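Local atomic coordinates of light Chain (Clostridium botulinum, PDB entry 6BVD), a protein that is the zinc-dependent protease domain of a mosaic botulinum neurotoxin and probably cleaves a neuronal SNARE protein. Residues G239-V251 with V258-F270. Numbering follows the deposited sequence.
Sequences GTYITEYKITPNV and VTKPITSAEFLTF. With ACT (acetate ion), chain F.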
loop_
_atom_site.group_PDB
_atom_site.type_symbol
_atom_site.label_atom_id
_atom_site.label_comp_id
_atom_site.label_asym_id
_atom_site.label_seq_id
_atom_site.Cartn_x
_atom_site.Cartn_y
_atom_site.Cartn_z
ATOM N N GLY A 239 21.162 -24.122 4.210
ATOM C CA GLY A 239 22.297 -24.770 4.861
ATOM C C GLY A 239 23.658 -24.363 4.246
ATOM O O GLY A 239 24.634 -25.124 4.349
ATOM N N THR A 240 23.710 -23.190 3.597
ATOM C CA THR A 240 24.963 -22.679 2.981
ATOM C C THR A 240 25.572 -21.551 3.803
ATOM O O THR A 240 26.539 -20.901 3.373
ATOM C CB THR A 240 24.718 -22.092 1.547
ATOM O OG1 THR A 240 24.002 -20.877 1.675
ATOM C CG2 THR A 240 23.891 -23.063 0.665
ATOM N N TYR A 241 25.029 -21.319 4.994
ATOM C CA TYR A 241 25.449 -20.211 5.848
ATOM C C TYR A 241 26.907 -20.344 6.296
ATOM O O TYR A 241 27.347 -21.415 6.720
ATOM C CB TYR A 241 24.511 -20.123 7.050
ATOM C CG TYR A 241 24.592 -18.922 7.969
ATOM C CD1 TYR A 241 23.682 -17.880 7.848
ATOM C CD2 TYR A 241 25.536 -18.860 9.001
ATOM C CE1 TYR A 241 23.714 -16.795 8.700
ATOM C CE2 TYR A 241 25.574 -17.782 9.860
ATOM C CZ TYR A 241 24.665 -16.759 9.704
ATOM O OH TYR A 241 24.696 -15.668 10.544
ATOM N N ILE A 242 27.675 -19.255 6.175
ATOM C CA ILE A 242 29.055 -19.290 6.698
ATOM C C ILE A 242 29.398 -18.136 7.644
ATOM O O ILE A 242 28.818 -17.052 7.574
ATOM C CB ILE A 242 30.120 -19.334 5.554
ATOM C CG1 ILE A 242 29.947 -18.171 4.550
ATOM C CG2 ILE A 242 30.007 -20.625 4.795
ATOM C CD1 ILE A 242 31.139 -18.067 3.523
ATOM N N THR A 243 30.351 -18.400 8.552
ATOM C CA THR A 243 30.922 -17.389 9.412
ATOM C C THR A 243 32.440 -17.167 9.148
ATOM O O THR A 243 32.977 -16.140 9.552
ATOM C CB THR A 243 30.765 -17.781 10.896
ATOM O OG1 THR A 243 31.414 -19.037 11.088
ATOM C CG2 THR A 243 29.270 -17.891 11.298
ATOM N N GLU A 244 33.127 -18.128 8.522
ATOM C CA GLU A 244 34.589 -18.006 8.359
ATOM C C GLU A 244 34.914 -17.597 6.928
ATOM O O GLU A 244 34.172 -16.808 6.364
ATOM C CB GLU A 244 35.281 -19.300 8.748
ATOM C CG GLU A 244 34.835 -19.795 10.138
ATOM C CD GLU A 244 35.005 -18.712 11.213
ATOM O OE1 GLU A 244 36.094 -18.119 11.274
ATOM O OE2 GLU A 244 34.058 -18.451 11.997
ATOM N N TYR A 245 35.989 -18.107 6.328
ATOM C CA TYR A 245 36.351 -17.626 4.962
ATOM C C TYR A 245 36.488 -16.092 4.978
ATOM O O TYR A 245 35.982 -15.390 4.087
ATOM C CB TYR A 245 35.275 -18.073 3.922
ATOM C CG TYR A 245 35.059 -19.563 3.943
ATOM C CD1 TYR A 245 35.860 -20.402 3.201
ATOM C CD2 TYR A 245 34.068 -20.140 4.751
ATOM C CE1 TYR A 245 35.694 -21.768 3.238
ATOM C CE2 TYR A 245 33.894 -21.503 4.784
ATOM C CZ TYR A 245 34.705 -22.308 4.028
ATOM O OH TYR A 245 34.549 -23.669 4.058
ATOM N N LYS A 246 37.174 -15.569 5.990
ATOM C CA LYS A 246 37.254 -14.117 6.191
ATOM C C LYS A 246 38.361 -13.496 5.327
ATOM O O LYS A 246 39.427 -14.103 5.158
ATOM C CB LYS A 246 37.494 -13.801 7.656
ATOM C CG LYS A 246 36.351 -14.224 8.592
ATOM C CD LYS A 246 36.658 -13.827 10.036
ATOM C CE LYS A 246 35.468 -14.187 10.947
ATOM N NZ LYS A 246 35.629 -13.697 12.336
ATOM N N ILE A 247 38.096 -12.318 4.749
ATOM C CA ILE A 247 39.063 -11.706 3.838
ATOM C C ILE A 247 39.129 -10.204 4.026
ATOM O O ILE A 247 38.236 -9.592 4.631
ATOM C CB ILE A 247 38.720 -12.004 2.320
ATOM C CG1 ILE A 247 37.304 -11.518 1.982
ATOM C CG2 ILE A 247 38.831 -13.503 2.030
ATOM C CD1 ILE A 247 36.882 -11.819 0.524
ATOM N N THR A 248 40.198 -9.617 3.489
ATOM C CA THR A 248 40.330 -8.179 3.331
ATOM C C THR A 248 40.427 -7.883 1.814
ATOM O O THR A 248 40.678 -8.773 1.016
ATOM C CB THR A 248 41.583 -7.621 4.072
ATOM O OG1 THR A 248 42.698 -8.427 3.716
ATOM C CG2 THR A 248 41.390 -7.683 5.600
ATOM N N PRO A 249 40.142 -6.648 1.408
ATOM C CA PRO A 249 40.211 -6.387 -0.039
ATOM C C PRO A 249 41.679 -6.278 -0.547
ATOM O O PRO A 249 42.583 -6.023 0.254
ATOM C CB PRO A 249 39.446 -5.064 -0.199
ATOM C CG PRO A 249 39.573 -4.398 1.105
ATOM C CD PRO A 249 39.623 -5.491 2.161
ATOM N N ASN A 250 41.907 -6.497 -1.846
ATOM C CA ASN A 250 43.237 -6.334 -2.462
ATOM C C ASN A 250 43.732 -4.893 -2.382
ATOM O O ASN A 250 44.844 -4.624 -1.961
ATOM C CB ASN A 250 43.184 -6.758 -3.946
ATOM C CG ASN A 250 44.530 -6.618 -4.676
ATOM O OD1 ASN A 250 45.597 -6.946 -4.155
ATOM N ND2 ASN A 250 44.471 -6.054 -5.888
ATOM N N VAL A 251 42.891 -3.978 -2.821
ATOM C CA VAL A 251 43.133 -2.556 -2.693
ATOM C C VAL A 251 42.051 -1.895 -1.858
ATOM O O VAL A 251 40.867 -2.132 -2.077
ATOM C CB VAL A 251 43.212 -1.872 -4.060
ATOM C CG1 VAL A 251 43.323 -0.357 -3.892
ATOM C CG2 VAL A 251 44.380 -2.447 -4.849
ATOM N N VAL A 258 37.983 -0.122 6.169
ATOM C CA VAL A 258 38.315 -1.509 6.512
ATOM C C VAL A 258 38.993 -1.597 7.885
ATOM O O VAL A 258 39.908 -0.836 8.158
ATOM C CB VAL A 258 39.265 -2.145 5.467
ATOM C CG1 VAL A 258 39.289 -3.651 5.641
ATOM C CG2 VAL A 258 38.809 -1.824 4.060
ATOM N N THR A 259 38.566 -2.515 8.746
ATOM C CA THR A 259 39.154 -2.625 10.092
ATOM C C THR A 259 39.702 -4.029 10.363
ATOM O O THR A 259 40.765 -4.185 10.955
ATOM C CB THR A 259 38.168 -2.246 11.217
ATOM O OG1 THR A 259 36.936 -2.966 11.063
ATOM C CG2 THR A 259 37.893 -0.743 11.197
ATOM N N LYS A 260 38.938 -5.042 9.994
ATOM C CA LYS A 260 39.328 -6.434 10.202
ATOM C C LYS A 260 38.936 -7.295 8.989
ATOM O O LYS A 260 38.208 -6.828 8.103
ATOM C CB LYS A 260 38.660 -6.962 11.473
ATOM C CG LYS A 260 37.132 -6.936 11.338
ATOM C CD LYS A 260 36.388 -7.257 12.625
ATOM C CE LYS A 260 34.910 -6.903 12.479
ATOM N NZ LYS A 260 34.048 -7.661 13.427
ATOM N N PRO A 261 39.443 -8.544 8.920
ATOM C CA PRO A 261 38.852 -9.416 7.891
ATOM C C PRO A 261 37.367 -9.700 8.152
ATOM O O PRO A 261 36.893 -9.713 9.308
ATOM C CB PRO A 261 39.683 -10.694 7.966
ATOM C CG PRO A 261 40.646 -10.488 9.178
ATOM C CD PRO A 261 40.741 -9.043 9.410
ATOM N N ILE A 262 36.657 -9.905 7.055
ATOM C CA ILE A 262 35.186 -10.030 7.025
ATOM C C ILE A 262 34.805 -11.322 6.291
ATOM O O ILE A 262 35.363 -11.601 5.232
ATOM C CB ILE A 262 34.551 -8.793 6.297
ATOM C CG1 ILE A 262 34.772 -7.495 7.081
ATOM C CG2 ILE A 262 33.042 -8.983 6.055
ATOM C CD1 ILE A 262 34.192 -7.514 8.477
ATOM N N THR A 263 33.833 -12.095 6.795
ATOM C CA THR A 263 33.430 -13.323 6.087
ATOM C C THR A 263 33.081 -13.046 4.619
ATOM O O THR A 263 32.464 -12.023 4.311
ATOM C CB THR A 263 32.204 -14.034 6.767
ATOM O OG1 THR A 263 31.834 -15.167 5.971
ATOM C CG2 THR A 263 31.005 -13.115 6.856
ATOM N N SER A 264 33.501 -13.951 3.723
ATOM C CA SER A 264 33.213 -13.845 2.289
ATOM C C SER A 264 31.717 -13.717 2.006
ATOM O O SER A 264 31.335 -13.232 0.942
ATOM C CB SER A 264 33.731 -15.063 1.521
ATOM O OG SER A 264 35.134 -15.012 1.368
ATOM N N ALA A 265 30.893 -14.175 2.953
ATOM C CA ALA A 265 29.426 -14.145 2.780
ATOM C C ALA A 265 28.867 -12.717 2.690
ATOM O O ALA A 265 27.838 -12.499 2.051
ATOM C CB ALA A 265 28.705 -14.921 3.934
ATOM N N GLU A 266 29.516 -11.747 3.345
ATOM C CA GLU A 266 28.992 -10.376 3.264
ATOM C C GLU A 266 29.171 -9.852 1.859
ATOM O O GLU A 266 28.316 -9.117 1.357
ATOM C CB GLU A 266 29.666 -9.426 4.250
ATOM C CG GLU A 266 29.550 -9.860 5.708
ATOM C CD GLU A 266 28.161 -9.767 6.300
ATOM O OE1 GLU A 266 27.193 -9.332 5.622
ATOM O OE2 GLU A 266 28.055 -10.147 7.485
ATOM N N PHE A 267 30.283 -10.213 1.216
ATOM C CA PHE A 267 30.494 -9.684 -0.147
ATOM C C PHE A 267 29.565 -10.392 -1.141
ATOM O O PHE A 267 29.093 -9.777 -2.113
ATOM C CB PHE A 267 31.947 -9.826 -0.553
ATOM C CG PHE A 267 32.897 -9.109 0.378
ATOM C CD1 PHE A 267 33.096 -7.736 0.271
ATOM C CD2 PHE A 267 33.513 -9.793 1.425
ATOM C CE1 PHE A 267 33.963 -7.067 1.131
ATOM C CE2 PHE A 267 34.374 -9.139 2.294
ATOM C CZ PHE A 267 34.596 -7.775 2.160
ATOM N N LEU A 268 29.296 -11.682 -0.911
ATOM C CA LEU A 268 28.382 -12.407 -1.796
ATOM C C LEU A 268 26.966 -11.904 -1.580
ATOM O O LEU A 268 26.139 -11.904 -2.512
ATOM C CB LEU A 268 28.451 -13.921 -1.566
ATOM C CG LEU A 268 29.789 -14.610 -1.836
ATOM C CD1 LEU A 268 29.731 -16.083 -1.384
ATOM C CD2 LEU A 268 30.230 -14.493 -3.299
ATOM N N THR A 269 26.676 -11.461 -0.361
ATOM C CA THR A 269 25.336 -10.981 -0.079
ATOM C C THR A 269 25.136 -9.596 -0.731
ATOM O O THR A 269 24.083 -9.313 -1.325
ATOM C CB THR A 269 25.074 -10.923 1.410
ATOM O OG1 THR A 269 25.043 -12.278 1.926
ATOM C CG2 THR A 269 23.723 -10.241 1.697
ATOM N N PHE A 270 26.159 -8.748 -0.662
ATOM C CA PHE A 270 26.057 -7.468 -1.351
ATOM C C PHE A 270 25.948 -7.687 -2.858
ATOM O O PHE A 270 25.083 -7.117 -3.500
ATOM C CB PHE A 270 27.251 -6.541 -1.054
ATOM C CG PHE A 270 27.060 -5.167 -1.659
ATOM C CD1 PHE A 270 26.363 -4.191 -0.964
ATOM C CD2 PHE A 270 27.462 -4.900 -2.960
ATOM C CE1 PHE A 270 26.132 -2.928 -1.526
ATOM C CE2 PHE A 270 27.225 -3.631 -3.541
ATOM C CZ PHE A 270 26.568 -2.656 -2.811
HETATM C C ACT F . 25.717 -16.012 5.205
HETATM O O ACT F . 26.151 -17.119 4.815
HETATM O OXT ACT F . 24.894 -15.382 4.506
HETATM C CH3 ACT F . 26.185 -15.440 6.518
HETATM O O HOH W 1 34.825 -10.587 10.948
HETATM O O HOH W 2 37.405 -6.808 4.852
#
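Thr-263 and Ser-264 meet the carbonyls of Glu-244 and Tyr-245 at the start of helix 264-270. Thr-263 OG1 lies anti to its own backbone N (chi1 177°). From there Thr-263 OG1 donates to Glu-244 O at 2.9 Å, in the carbonyl plane. Thr-263 OG1 in turn accepts a weak capping bond from Ala-265 N, with Thr-263 at the N-cap. Tyr-245 O takes two bonds from Ser-264. Ser-264 OG approaches Tyr-245 O in the carbonyl plane, at 2.9 Å, while Ser-264 N comes from above that plane.

Beyond this corner the two segments form a short antiparallel ribbon. Ile-247 and Ile-262 are its hydrogen-bonded pair, Lys-246 and Thr-263 its non-hydrogen-bonded pair. The ribbon leads into the helix bearing Glu-266, which binds the zinc ion with His-228 and His-232 of the HExxH helix. Ile-247 and Phe-267 pass side by side, pointing opposite ways, with Ile-247 CG1 3.8 Å from Phe-267 CE2. Ile-262 O lies at the edge of that ring, in its plane. Lys-246 CB rests 3.8 Å from Pro-261 CB. Further out, Pro-249 CD lies 4.0 Å from Val-258 CG1.

At the other end, chi1 of 55° sets Ile-242 CG1 between the backbone N and carbonyl carbon, 3.5 Å from Ala-265 CB. An acetate ion, probably from the crystallisation liquor, accepts from Ile-242 N at 3.0 Å through its O atom. Its methyl lies over one face of the Tyr-241 ring.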